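Local coordinates for protein lectin (Trichosanthes anguina, PDB 4HR6) that probably acts as a galactose-binding seed lectin, carrying methyl alpha-D-galactopyranoside at two sites of its paired beta-trefoil domains in a three-chain nontoxic homologue of type II ribosome-inactivating proteins, at residues 10-20 and 125-135; 151-159 and 201-209. All coordinates share one frame; numbering follows the deposited sequence.

Contact 1: residues 10-20 and 125-135; sequences TRISGRDALCV and ASQGWRVGNYV
V135 and R11 meet where 125-135 folds back alongside 10-20: the CG2 methyl of V135 lies over one face of the R11 guanidinium, 3.9 Å from NH2, and the two side chains cross at about a right angle. The other methyl, CG1, set anti to the V135 carbonyl carbon (chi1 -69°), touches C19 SG at 3.6 Å and also S13 CB; C19 is held by its disulfide to C38. Bends at chi2 and chi3 carry the R11 guanidinium back to N133, where NH1 donates to N133 O at 3.0 Å. This bond is far from straight (131° at the hydrogen), and the oxygen sits tilted 27° from the guanidinium plane. At the other end of the contact, the six-membered ring of W129 meets V20 and G14 obliquely: V20 CG2 lies 3.7 Å from W129 CZ3, and G14 CA 3.7 Å from W129 CE3, while NE1 is bonded to L105 O. Between these two patches runs an antiparallel ladder: S13 and R130 exchange both backbone bonds, and G132 N donates to R11 O at 2.9 Å. A water accepts from S13 OG, itself also hydrogen-bonded to S177 OG, and donates to R130 O and G132 O. I12 and V131, the non-hydrogen-bonded pair, pack with F48 and I95 on the sheet's other face. Strand 130-131 thus joins strand 7-13, and Q127-G128-W129 supplies the QxW signature of ricin-type beta-trefoil lectins.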
ATOM      1  N   THR C  10      -9.766  16.959  -6.621  1.00 44.94           N
ATOM      2  CA  THR C  10     -10.044  15.933  -5.596  1.00 46.39           C
ATOM      3  C   THR C  10     -10.628  16.551  -4.302  1.00 51.53           C
ATOM      4  O   THR C  10     -11.011  17.728  -4.293  1.00 50.88           O
ATOM      5  CB  THR C  10      -8.753  15.151  -5.297  1.00 43.38           C
ATOM      6  OG1 THR C  10      -9.030  14.025  -4.455  1.00 45.95           O
ATOM      7  CG2 THR C  10      -7.724  16.041  -4.654  1.00 42.89           C
ATOM      8  N   ARG C  11     -10.704  15.760  -3.226  1.00 50.53           N
ATOM      9  CA  ARG C  11     -11.064  16.284  -1.898  1.00 50.66           C
ATOM     10  C   ARG C  11      -9.876  16.230  -0.953  1.00 52.79           C
ATOM     11  O   ARG C  11      -8.884  15.528  -1.198  1.00 49.04           O
ATOM     12  CB  ARG C  11     -12.242  15.520  -1.290  1.00 51.13           C
ATOM     13  CG  ARG C  11     -13.564  15.750  -2.011  1.00 49.68           C
ATOM     14  CD  ARG C  11     -14.347  14.466  -2.206  1.00 50.68           C
ATOM     15  NE  ARG C  11     -15.518  14.384  -1.359  1.00 52.91           N
ATOM     16  CZ  ARG C  11     -16.245  13.287  -1.166  1.00 51.24           C
ATOM     17  NH1 ARG C  11     -15.923  12.141  -1.747  1.00 48.47           N
ATOM     18  NH2 ARG C  11     -17.305  13.343  -0.366  1.00 57.51           N
ATOM     19  N   ILE C  12      -9.974  17.021   0.111  1.00 50.08           N
ATOM     20  CA  ILE C  12      -9.000  16.997   1.190  1.00 49.27           C
ATOM     21  C   ILE C  12      -9.786  16.710   2.459  1.00 51.56           C
ATOM     22  O   ILE C  12     -10.662  17.495   2.835  1.00 51.59           O
ATOM     23  CB  ILE C  12      -8.260  18.331   1.327  1.00 48.50           C
ATOM     24  CG1 ILE C  12      -7.734  18.784  -0.032  1.00 48.63           C
ATOM     25  CG2 ILE C  12      -7.116  18.213   2.328  1.00 49.82           C
ATOM     26  CD1 ILE C  12      -6.949  20.071   0.014  1.00 45.65           C
ATOM     27  N   SER C  13      -9.511  15.569   3.094  1.00 48.78           N
ATOM     28  CA  SER C  13     -10.168  15.224   4.347  1.00 42.08           C
ATOM     29  C   SER C  13      -9.141  15.115   5.461  1.00 42.91           C
ATOM     30  O   SER C  13      -7.932  15.034   5.206  1.00 41.56           O
ATOM     31  CB  SER C  13     -10.999  13.950   4.201  1.00 44.33           C
ATOM     32  OG  SER C  13     -10.202  12.802   3.999  1.00 44.58           O
ATOM     33  N   GLY C  14      -9.613  15.164   6.706  1.00 43.21           N
ATOM     34  CA  GLY C  14      -8.707  15.072   7.856  1.00 45.25           C
ATOM     35  C   GLY C  14      -9.403  14.823   9.184  1.00 45.58           C
ATOM     36  O   GLY C  14     -10.159  13.844   9.334  1.00 40.48           O
ATOM     37  N   ARG C  15      -9.130  15.717  10.140  1.00 47.72           N
ATOM     38  CA  ARG C  15      -9.716  15.685  11.483  1.00 49.02           C
ATOM     39  C   ARG C  15     -11.078  15.027  11.553  1.00 47.83           C
ATOM     40  O   ARG C  15     -12.051  15.510  10.959  1.00 47.96           O
ATOM     41  CB  ARG C  15      -9.845  17.113  12.010  1.00 57.19           C
ATOM     42  CG  ARG C  15      -8.786  17.515  13.011  1.00 60.84           C
ATOM     43  CD  ARG C  15      -9.193  17.191  14.441  1.00 64.30           C
ATOM     44  NE  ARG C  15      -8.712  18.227  15.349  1.00 72.43           N
ATOM     45  CZ  ARG C  15      -8.899  18.242  16.665  1.00 71.57           C
ATOM     46  NH1 ARG C  15      -8.405  19.244  17.378  1.00 65.86           N
ATOM     47  NH2 ARG C  15      -9.563  17.262  17.267  1.00 74.64           N
ATOM     48  N   ASP C  16     -11.147  13.908  12.269  1.00 46.35           N
ATOM     49  CA  ASP C  16     -12.399  13.189  12.454  1.00 50.00           C
ATOM     50  C   ASP C  16     -13.130  12.845  11.147  1.00 53.24           C
ATOM     51  O   ASP C  16     -14.332  12.579  11.157  1.00 56.27           O
ATOM     52  CB  ASP C  16     -13.313  13.967  13.432  1.00 54.89           C
ATOM     53  CG  ASP C  16     -13.000  13.652  14.900  1.00 53.19           C
ATOM     54  OD1 ASP C  16     -13.786  12.901  15.515  1.00 53.05           O
ATOM     55  OD2 ASP C  16     -11.951  14.106  15.422  1.00 56.27           O
ATOM     56  N   ALA C  17     -12.393  12.807  10.034  1.00 54.88           N
ATOM     57  CA  ALA C  17     -12.939  12.429   8.721  1.00 56.91           C
ATOM     58  C   ALA C  17     -13.724  13.534   8.045  1.00 54.20           C
ATOM     59  O   ALA C  17     -14.500  13.270   7.139  1.00 54.90           O
ATOM     60  CB  ALA C  17     -13.807  11.170   8.828  1.00 61.38           C
ATOM     61  N   LEU C  18     -13.526  14.769   8.479  1.00 55.52           N
ATOM     62  CA  LEU C  18     -14.254  15.882   7.900  1.00 55.58           C
ATOM     63  C   LEU C  18     -13.470  16.470   6.743  1.00 52.32           C
ATOM     64  O   LEU C  18     -12.255  16.304   6.662  1.00 48.66           O
ATOM     65  CB  LEU C  18     -14.544  16.944   8.960  1.00 57.59           C
ATOM     66  CG  LEU C  18     -15.564  16.487  10.009  1.00 58.74           C
ATOM     67  CD1 LEU C  18     -15.385  17.258  11.307  1.00 62.27           C
ATOM     68  CD2 LEU C  18     -16.976  16.650   9.481  1.00 59.53           C
ATOM     69  N   CYS C  19     -14.188  17.178   5.873  1.00 51.58           N
ATOM     70  CA  CYS C  19     -13.629  17.731   4.647  1.00 52.85           C
ATOM     71  C   CYS C  19     -13.371  19.239   4.709  1.00 57.08           C
ATOM     72  O   CYS C  19     -14.112  19.990   5.349  1.00 56.86           O
ATOM     73  CB  CYS C  19     -14.554  17.404   3.478  1.00 54.12           C
ATOM     74  SG  CYS C  19     -14.295  15.730   2.847  1.00 51.25           S
ATOM     75  N   VAL C  20     -12.296  19.654   4.039  1.00 55.61           N
ATOM     76  CA  VAL C  20     -11.964  21.049   3.844  1.00 55.25           C
ATOM     77  C   VAL C  20     -13.000  21.669   2.886  1.00 59.89           C
ATOM     78  O   VAL C  20     -13.284  21.149   1.799  1.00 54.79           O
ATOM     79  CB  VAL C  20     -10.525  21.198   3.328  1.00 54.82           C
ATOM     80  CG1 VAL C  20     -10.200  22.646   3.011  1.00 54.54           C
ATOM     81  CG2 VAL C  20      -9.544  20.644   4.358  1.00 53.71           C
ATOM     82  N   ALA C 125      -2.438  15.079  15.115  1.00 51.41           N
ATOM     83  CA  ALA C 125      -3.566  14.534  14.375  1.00 51.84           C
ATOM     84  C   ALA C 125      -4.464  15.639  13.833  1.00 57.43           C
ATOM     85  O   ALA C 125      -5.152  15.449  12.826  1.00 63.58           O
ATOM     86  CB  ALA C 125      -4.373  13.585  15.247  1.00 50.52           C
ATOM     87  N   SER C 126      -4.454  16.792  14.496  1.00 56.51           N
ATOM     88  CA  SER C 126      -5.167  17.971  14.011  1.00 56.05           C
ATOM     89  C   SER C 126      -4.452  18.617  12.810  1.00 53.86           C
ATOM     90  O   SER C 126      -5.013  19.514  12.168  1.00 55.66           O
ATOM     91  CB  SER C 126      -5.318  18.989  15.152  1.00 56.71           C
ATOM     92  OG  SER C 126      -4.043  19.352  15.668  1.00 57.82           O
ATOM     93  N   GLN C 127      -3.222  18.174  12.526  1.00 49.29           N
ATOM     94  CA  GLN C 127      -2.448  18.624  11.361  1.00 49.39           C
ATOM     95  C   GLN C 127      -2.236  17.537  10.269  1.00 47.77           C
ATOM     96  O   GLN C 127      -1.346  17.657   9.419  1.00 45.86           O
ATOM     97  CB  GLN C 127      -1.098  19.162  11.843  1.00 52.16           C
ATOM     98  CG  GLN C 127      -1.258  20.257  12.896  1.00 57.12           C
ATOM     99  CD  GLN C 127       0.052  20.888  13.306  1.00 58.00           C
ATOM    100  OE1 GLN C 127       0.994  20.198  13.717  1.00 54.40           O
ATOM    101  NE2 GLN C 127       0.124  22.217  13.207  1.00 63.27           N
ATOM    102  N   GLY C 128      -3.056  16.489  10.294  1.00 48.21           N
ATOM    103  CA  GLY C 128      -2.934  15.371   9.355  1.00 46.93           C
ATOM    104  C   GLY C 128      -4.041  15.400   8.332  1.00 47.70           C
ATOM    105  O   GLY C 128      -5.221  15.554   8.671  1.00 44.78           O
ATOM    106  N   TRP C 129      -3.674  15.256   7.066  1.00 47.06           N
ATOM    107  CA  TRP C 129      -4.668  15.345   5.989  1.00 43.89           C
ATOM    108  C   TRP C 129      -4.468  14.254   4.939  1.00 39.75           C
ATOM    109  O   TRP C 129      -3.350  13.850   4.684  1.00 36.63           O
ATOM    110  CB  TRP C 129      -4.575  16.715   5.313  1.00 45.71           C
ATOM    111  CG  TRP C 129      -4.635  17.852   6.260  1.00 44.19           C
ATOM    112  CD1 TRP C 129      -3.580  18.523   6.802  1.00 45.13           C
ATOM    113  CD2 TRP C 129      -5.810  18.454   6.783  1.00 42.06           C
ATOM    114  NE1 TRP C 129      -4.030  19.509   7.634  1.00 45.47           N
ATOM    115  CE2 TRP C 129      -5.399  19.487   7.643  1.00 42.60           C
ATOM    116  CE3 TRP C 129      -7.180  18.215   6.611  1.00 43.55           C
ATOM    117  CZ2 TRP C 129      -6.303  20.288   8.333  1.00 46.99           C
ATOM    118  CZ3 TRP C 129      -8.087  19.011   7.296  1.00 47.06           C
ATOM    119  CH2 TRP C 129      -7.641  20.043   8.146  1.00 47.04           C
ATOM    120  N   ARG C 130      -5.577  13.805   4.357  1.00 40.18           N
ATOM    121  CA  ARG C 130      -5.598  12.919   3.205  1.00 41.29           C
ATOM    122  C   ARG C 130      -6.093  13.672   1.969  1.00 41.67           C
ATOM    123  O   ARG C 130      -7.278  14.059   1.884  1.00 38.39           O
ATOM    124  CB  ARG C 130      -6.534  11.736   3.439  1.00 40.66           C
ATOM    125  CG  ARG C 130      -6.551  10.752   2.275  1.00 40.07           C
ATOM    126  CD  ARG C 130      -7.774   9.852   2.343  1.00 40.49           C
ATOM    127  NE  ARG C 130      -7.711   8.929   3.475  1.00 38.85           N
ATOM    128  CZ  ARG C 130      -8.712   8.151   3.869  1.00 39.26           C
ATOM    129  NH1 ARG C 130      -9.879   8.176   3.238  1.00 40.24           N
ATOM    130  NH2 ARG C 130      -8.551   7.355   4.927  1.00 43.40           N
ATOM    131  N   VAL C 131      -5.191  13.847   1.010  1.00 38.40           N
ATOM    132  CA  VAL C 131      -5.557  14.380  -0.299  1.00 39.49           C
ATOM    133  C   VAL C 131      -5.984  13.214  -1.167  1.00 37.83           C
ATOM    134  O   VAL C 131      -5.195  12.329  -1.460  1.00 38.37           O
ATOM    135  CB  VAL C 131      -4.372  15.091  -0.952  1.00 40.82           C
ATOM    136  CG1 VAL C 131      -4.757  15.594  -2.333  1.00 41.42           C
ATOM    137  CG2 VAL C 131      -3.900  16.219  -0.059  1.00 41.39           C
ATOM    138  N   GLY C 132      -7.244  13.199  -1.549  1.00 38.06           N
ATOM    139  CA  GLY C 132      -7.796  12.075  -2.254  1.00 39.20           C
ATOM    140  C   GLY C 132      -9.297  12.107  -2.189  1.00 41.47           C
ATOM    141  O   GLY C 132      -9.878  12.732  -1.298  1.00 45.08           O
ATOM    142  N   ASN C 133      -9.929  11.422  -3.128  1.00 42.97           N
ATOM    143  CA  ASN C 133     -11.358  11.549  -3.327  1.00 45.59           C
ATOM    144  C   ASN C 133     -12.152  10.555  -2.505  1.00 45.31           C
ATOM    145  O   ASN C 133     -13.359  10.724  -2.317  1.00 42.25           O
ATOM    146  CB  ASN C 133     -11.698  11.391  -4.803  1.00 48.65           C
ATOM    147  CG  ASN C 133     -13.115  11.832  -5.118  1.00 56.39           C
ATOM    148  OD1 ASN C 133     -13.543  12.915  -4.709  1.00 57.04           O
ATOM    149  ND2 ASN C 133     -13.859  10.989  -5.828  1.00 59.01           N
ATOM    150  N   TYR C 134     -11.487   9.512  -2.014  1.00 43.62           N
ATOM    151  CA  TYR C 134     -12.140   8.574  -1.104  1.00 44.42           C
ATOM    152  C   TYR C 134     -11.880   9.060   0.318  1.00 43.55           C
ATOM    153  O   TYR C 134     -10.745   8.998   0.791  1.00 42.73           O
ATOM    154  CB  TYR C 134     -11.598   7.164  -1.321  1.00 41.68           C
ATOM    155  CG  TYR C 134     -12.330   6.086  -0.585  1.00 39.00           C
ATOM    156  CD1 TYR C 134     -13.465   5.505  -1.123  1.00 40.53           C
ATOM    157  CD2 TYR C 134     -11.878   5.637   0.650  1.00 39.07           C
ATOM    158  CE1 TYR C 134     -14.135   4.503  -0.449  1.00 41.38           C
ATOM    159  CE2 TYR C 134     -12.545   4.646   1.333  1.00 38.40           C
ATOM    160  CZ  TYR C 134     -13.660   4.083   0.782  1.00 39.47           C
ATOM    161  OH  TYR C 134     -14.307   3.093   1.463  1.00 44.06           O
ATOM    162  N   VAL C 135     -12.929   9.551   0.982  1.00 42.96           N
ATOM    163  CA  VAL C 135     -12.781  10.245   2.276  1.00 43.17           C
ATOM    164  C   VAL C 135     -13.041   9.342   3.480  1.00 43.87           C
ATOM    165  O   VAL C 135     -12.638   9.654   4.590  1.00 44.73           O
ATOM    166  CB  VAL C 135     -13.687  11.506   2.374  1.00 43.98           C
ATOM    167  CG1 VAL C 135     -13.206  12.597   1.421  1.00 44.90           C
ATOM    168  CG2 VAL C 135     -15.147  11.169   2.103  1.00 45.56           C
TER
HETATM  169  O   HOH W   1      -9.449  12.767   1.429  1.00 39.62           O
HETATM  170  O   HOH W   2      -6.474  17.527  10.273  1.00 55.83           O

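Contact 2: residues 151-159 and 201-209; sequences EATDGNTNM and WKVITILNC
I206 points at the bend of the 151-159 hairpin and enters it methyl first. With CG1 anti to its own carbonyl carbon (chi1 -52°) and the chain then extended, CD1 arrives 3.6 Å from A152 CB and 3.3 Å from N158 O, while the CG2 branch turns to N156 O. L189 and V183 also touch this isoleucine, so the apolar wedge is shared with neighbouring strands. M159, on the returning strand of the hairpin, crosses I204 obliquely. Its chain bends at chi3 (-146°), which brings CE against I204 CG2; at 3.3 Å the two methyls are closer than usual van der Waals contact. I247 touches both residues. Polar links are sparser. I206 N donates to T157 O in a weak bond of 3.4 Å, and T205 OG1 lies 2.9 Å from the same T157 O, a weak link whose proton is not settled. Water does much of the bridging: one molecule accepts from M159 N at 3.0 Å and donates to I204 O at 3.0 Å, and a second donates to both M159 O and I204 O. The hairpin carries a classic beta bulge: T153 O accepts from both T157 N and N158 N, while T157 OG1 donates to D154 O. A bulged hairpin thus packs against the long strand 201-208, joining two parts of the second ricin-type beta-trefoil domain.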
ATOM      1  N   GLU C 151      -5.075  -6.570  18.766  1.00 44.76           N
ATOM      2  CA  GLU C 151      -6.378  -6.619  19.405  1.00 45.15           C
ATOM      3  C   GLU C 151      -6.543  -5.517  20.476  1.00 43.87           C
ATOM      4  O   GLU C 151      -5.608  -5.197  21.227  1.00 42.20           O
ATOM      5  CB  GLU C 151      -6.605  -7.998  20.010  1.00 46.65           C
ATOM      6  CG  GLU C 151      -8.060  -8.269  20.342  1.00 50.07           C
ATOM      7  CD  GLU C 151      -8.285  -9.691  20.787  1.00 52.60           C
ATOM      8  OE1 GLU C 151      -8.140 -10.601  19.949  1.00 53.55           O
ATOM      9  OE2 GLU C 151      -8.596  -9.896  21.976  1.00 57.92           O
ATOM     10  N   ALA C 152      -7.729  -4.924  20.498  1.00 42.23           N
ATOM     11  CA  ALA C 152      -8.120  -3.993  21.552  1.00 46.90           C
ATOM     12  C   ALA C 152      -8.592  -4.840  22.733  1.00 47.15           C
ATOM     13  O   ALA C 152      -9.629  -5.512  22.638  1.00 43.58           O
ATOM     14  CB  ALA C 152      -9.240  -3.070  21.081  1.00 45.79           C
ATOM     15  N   THR C 153      -7.815  -4.824  23.814  1.00 47.36           N
ATOM     16  CA  THR C 153      -8.104  -5.635  25.009  1.00 54.05           C
ATOM     17  C   THR C 153      -8.627  -4.824  26.213  1.00 55.50           C
ATOM     18  O   THR C 153      -8.634  -3.579  26.204  1.00 48.75           O
ATOM     19  CB  THR C 153      -6.831  -6.371  25.456  1.00 54.94           C
ATOM     20  OG1 THR C 153      -5.796  -5.412  25.719  1.00 54.26           O
ATOM     21  CG2 THR C 153      -6.368  -7.350  24.369  1.00 54.79           C
ATOM     22  N   ASP C 154      -9.058  -5.556  27.244  1.00 60.35           N
ATOM     23  CA  ASP C 154      -9.478  -4.984  28.528  1.00 56.70           C
ATOM     24  C   ASP C 154     -10.549  -3.912  28.351  1.00 58.35           C
ATOM     25  O   ASP C 154     -10.348  -2.749  28.720  1.00 58.07           O
ATOM     26  CB  ASP C 154      -8.260  -4.419  29.278  1.00 59.14           C
ATOM     27  CG  ASP C 154      -7.273  -5.500  29.687  1.00 59.82           C
ATOM     28  OD1 ASP C 154      -7.702  -6.652  29.856  1.00 60.45           O
ATOM     29  OD2 ASP C 154      -6.072  -5.205  29.854  1.00 62.46           O
ATOM     30  N   GLY C 155     -11.680  -4.311  27.774  1.00 57.17           N
ATOM     31  CA  GLY C 155     -12.783  -3.386  27.508  1.00 57.82           C
ATOM     32  C   GLY C 155     -12.327  -2.133  26.775  1.00 62.93           C
ATOM     33  O   GLY C 155     -12.614  -1.005  27.207  1.00 62.97           O
ATOM     34  N   ASN C 156     -11.591  -2.341  25.682  1.00 60.41           N
ATOM     35  CA  ASN C 156     -11.099  -1.272  24.815  1.00 56.06           C
ATOM     36  C   ASN C 156     -10.208  -0.259  25.512  1.00 55.29           C
ATOM     37  O   ASN C 156     -10.266   0.927  25.192  1.00 58.40           O
ATOM     38  CB  ASN C 156     -12.259  -0.542  24.122  1.00 56.31           C
ATOM     39  CG  ASN C 156     -13.049  -1.442  23.198  1.00 56.96           C
ATOM     40  OD1 ASN C 156     -12.526  -2.421  22.665  1.00 58.40           O
ATOM     41  ND2 ASN C 156     -14.318  -1.111  22.995  1.00 57.93           N
ATOM     42  N   THR C 157      -9.369  -0.719  26.439  1.00 51.30           N
ATOM     43  CA  THR C 157      -8.416   0.174  27.118  1.00 51.28           C
ATOM     44  C   THR C 157      -6.976  -0.115  26.738  1.00 51.09           C
ATOM     45  O   THR C 157      -6.166   0.806  26.690  1.00 52.60           O
ATOM     46  CB  THR C 157      -8.534   0.114  28.669  1.00 55.12           C
ATOM     47  OG1 THR C 157      -8.263  -1.214  29.131  1.00 52.82           O
ATOM     48  CG2 THR C 157      -9.937   0.536  29.138  1.00 55.48           C
ATOM     49  N   ASN C 158      -6.648  -1.381  26.481  1.00 51.45           N
ATOM     50  CA  ASN C 158      -5.287  -1.772  26.094  1.00 55.28           C
ATOM     51  C   ASN C 158      -5.197  -2.455  24.722  1.00 51.69           C
ATOM     52  O   ASN C 158      -6.214  -2.752  24.103  1.00 51.35           O
ATOM     53  CB  ASN C 158      -4.695  -2.685  27.156  1.00 60.89           C
ATOM     54  CG  ASN C 158      -3.922  -1.920  28.195  1.00 68.88           C
ATOM     55  OD1 ASN C 158      -4.458  -1.018  28.839  1.00 70.01           O
ATOM     56  ND2 ASN C 158      -2.645  -2.262  28.355  1.00 73.84           N
ATOM     57  N   MET C 159      -3.978  -2.702  24.253  1.00 51.53           N
ATOM     58  CA  MET C 159      -3.796  -3.430  22.997  1.00 55.85           C
ATOM     59  C   MET C 159      -2.504  -4.240  22.908  1.00 50.22           C
ATOM     60  O   MET C 159      -1.459  -3.818  23.390  1.00 51.25           O
ATOM     61  CB  MET C 159      -3.925  -2.481  21.788  1.00 57.16           C
ATOM     62  CG  MET C 159      -2.748  -1.550  21.552  1.00 62.83           C
ATOM     63  SD  MET C 159      -2.773  -0.909  19.862  1.00 68.62           S
ATOM     64  CE  MET C 159      -1.012  -0.793  19.551  1.00 66.49           C
ATOM     65  N   TRP C 201      11.271   2.924  26.493  1.00 72.39           N
ATOM     66  CA  TRP C 201      10.564   3.295  25.265  1.00 64.19           C
ATOM     67  C   TRP C 201       9.065   3.393  25.559  1.00 62.15           C
ATOM     68  O   TRP C 201       8.534   2.626  26.366  1.00 57.51           O
ATOM     69  CB  TRP C 201      10.790   2.245  24.178  1.00 61.63           C
ATOM     70  CG  TRP C 201      12.220   2.056  23.721  1.00 57.82           C
ATOM     71  CD1 TRP C 201      13.043   1.005  24.022  1.00 57.77           C
ATOM     72  CD2 TRP C 201      12.972   2.910  22.844  1.00 57.61           C
ATOM     73  NE1 TRP C 201      14.266   1.163  23.403  1.00 56.35           N
ATOM     74  CE2 TRP C 201      14.250   2.323  22.677  1.00 54.67           C
ATOM     75  CE3 TRP C 201      12.695   4.116  22.188  1.00 56.40           C
ATOM     76  CZ2 TRP C 201      15.237   2.894  21.877  1.00 55.37           C
ATOM     77  CZ3 TRP C 201      13.687   4.690  21.400  1.00 53.65           C
ATOM     78  CH2 TRP C 201      14.939   4.075  21.250  1.00 54.45           C
ATOM     79  N   LYS C 202       8.376   4.310  24.887  1.00 56.00           N
ATOM     80  CA  LYS C 202       6.966   4.569  25.175  1.00 53.89           C
ATOM     81  C   LYS C 202       6.086   3.396  24.764  1.00 53.64           C
ATOM     82  O   LYS C 202       6.394   2.691  23.801  1.00 52.13           O
ATOM     83  CB  LYS C 202       6.518   5.856  24.495  1.00 59.38           C
ATOM     84  CG  LYS C 202       7.256   7.086  25.020  1.00 65.24           C
ATOM     85  CD  LYS C 202       7.338   8.210  23.995  1.00 72.25           C
ATOM     86  CE  LYS C 202       6.054   9.021  23.939  1.00 75.58           C
ATOM     87  NZ  LYS C 202       5.957  10.001  25.057  1.00 80.32           N
ATOM     88  N   VAL C 203       5.005   3.186  25.511  1.00 46.93           N
ATOM     89  CA  VAL C 203       4.128   2.046  25.323  1.00 50.18           C
ATOM     90  C   VAL C 203       2.829   2.515  24.675  1.00 54.82           C
ATOM     91  O   VAL C 203       2.304   3.586  25.012  1.00 52.03           O
ATOM     92  CB  VAL C 203       3.834   1.324  26.662  1.00 50.76           C
ATOM     93  CG1 VAL C 203       2.628   0.410  26.558  1.00 48.18           C
ATOM     94  CG2 VAL C 203       5.050   0.518  27.115  1.00 54.97           C
ATOM     95  N   ILE C 204       2.319   1.703  23.746  1.00 52.98           N
ATOM     96  CA  ILE C 204       1.159   2.069  22.955  1.00 49.90           C
ATOM     97  C   ILE C 204      -0.082   1.500  23.598  1.00 46.83           C
ATOM     98  O   ILE C 204      -0.132   0.319  23.939  1.00 52.75           O
ATOM     99  CB  ILE C 204       1.223   1.516  21.503  1.00 49.37           C
ATOM    100  CG1 ILE C 204       2.579   1.785  20.843  1.00 47.65           C
ATOM    101  CG2 ILE C 204       0.087   2.110  20.663  1.00 49.37           C
ATOM    102  CD1 ILE C 204       2.948   3.241  20.737  1.00 50.91           C
ATOM    103  N   THR C 205      -1.104   2.329  23.719  1.00 43.71           N
ATOM    104  CA  THR C 205      -2.337   1.927  24.377  1.00 45.78           C
ATOM    105  C   THR C 205      -3.470   2.650  23.664  1.00 42.91           C
ATOM    106  O   THR C 205      -3.235   3.339  22.679  1.00 49.21           O
ATOM    107  CB  THR C 205      -2.270   2.258  25.908  1.00 49.51           C
ATOM    108  OG1 THR C 205      -3.393   1.695  26.596  1.00 49.40           O
ATOM    109  CG2 THR C 205      -2.233   3.780  26.160  1.00 48.08           C
ATOM    110  N   ILE C 206      -4.686   2.495  24.158  1.00 46.54           N
ATOM    111  CA  ILE C 206      -5.864   3.141  23.598  1.00 49.25           C
ATOM    112  C   ILE C 206      -6.376   4.223  24.538  1.00 54.60           C
ATOM    113  O   ILE C 206      -6.778   3.914  25.669  1.00 58.76           O
ATOM    114  CB  ILE C 206      -6.992   2.113  23.399  1.00 51.57           C
ATOM    115  CG1 ILE C 206      -6.468   0.904  22.607  1.00 54.40           C
ATOM    116  CG2 ILE C 206      -8.196   2.761  22.720  1.00 49.82           C
ATOM    117  CD1 ILE C 206      -7.498  -0.186  22.403  1.00 56.44           C
ATOM    118  N   LEU C 207      -6.378   5.480  24.080  1.00 54.92           N
ATOM    119  CA  LEU C 207      -6.945   6.602  24.855  1.00 56.59           C
ATOM    120  C   LEU C 207      -7.961   7.373  24.027  1.00 58.57           C
ATOM    121  O   LEU C 207      -8.133   7.103  22.839  1.00 57.83           O
ATOM    122  CB  LEU C 207      -5.846   7.551  25.336  1.00 56.43           C
ATOM    123  CG  LEU C 207      -4.731   6.889  26.162  1.00 59.10           C
ATOM    124  CD1 LEU C 207      -3.551   7.826  26.359  1.00 59.20           C
ATOM    125  CD2 LEU C 207      -5.262   6.400  27.502  1.00 59.13           C
ATOM    126  N   ASN C 208      -8.648   8.320  24.656  1.00 57.23           N
ATOM    127  CA  ASN C 208      -9.608   9.161  23.943  1.00 58.39           C
ATOM    128  C   ASN C 208      -8.888   9.928  22.841  1.00 53.22           C
ATOM    129  O   ASN C 208      -7.787  10.426  23.051  1.00 49.17           O
ATOM    130  CB  ASN C 208     -10.318  10.150  24.891  1.00 63.93           C
ATOM    131  CG  ASN C 208     -11.562   9.559  25.536  1.00 69.75           C
ATOM    132  OD1 ASN C 208     -11.480   8.827  26.524  1.00 76.54           O
ATOM    133  ND2 ASN C 208     -12.725   9.884  24.983  1.00 73.52           N
ATOM    134  N   CYS C 209      -9.499   9.999  21.661  1.00 51.98           N
ATOM    135  CA  CYS C 209      -8.935  10.791  20.573  1.00 51.11           C
ATOM    136  C   CYS C 209      -8.985  12.267  20.990  1.00 51.71           C
ATOM    137  O   CYS C 209     -10.051  12.780  21.291  1.00 52.83           O
ATOM    138  CB  CYS C 209      -9.724  10.577  19.267  1.00 47.52           C
ATOM    139  SG  CYS C 209      -9.714   8.885  18.591  1.00 50.01           S
TER
HETATM  140  O   HOH W   3       0.775  -2.699  24.027  1.00 45.11           O
HETATM  141  O   HOH W   4      -1.956  -1.143  25.859  1.00 56.92           O

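The two contacts solve one problem, joining distant strands within beta-trefoil domains, in different ways. The centre of contact 1 lies about 7 Å from the centre of the chain; its segments are true sheet partners, and another chain of the assembly borders it, with D184 of that chain bonded to T10 OG1. The centre of contact 2 is about 19 Å from that of the chain, and it is only partly buried; no other chain of the assembly touches it, and its strands lean on each other through isoleucine and methionine methyls and bridging waters, with only weak direct hydrogen bonds. The contacts hold no element in common, and the nearest atoms of contact 1 and contact 2 are about 6 Å apart.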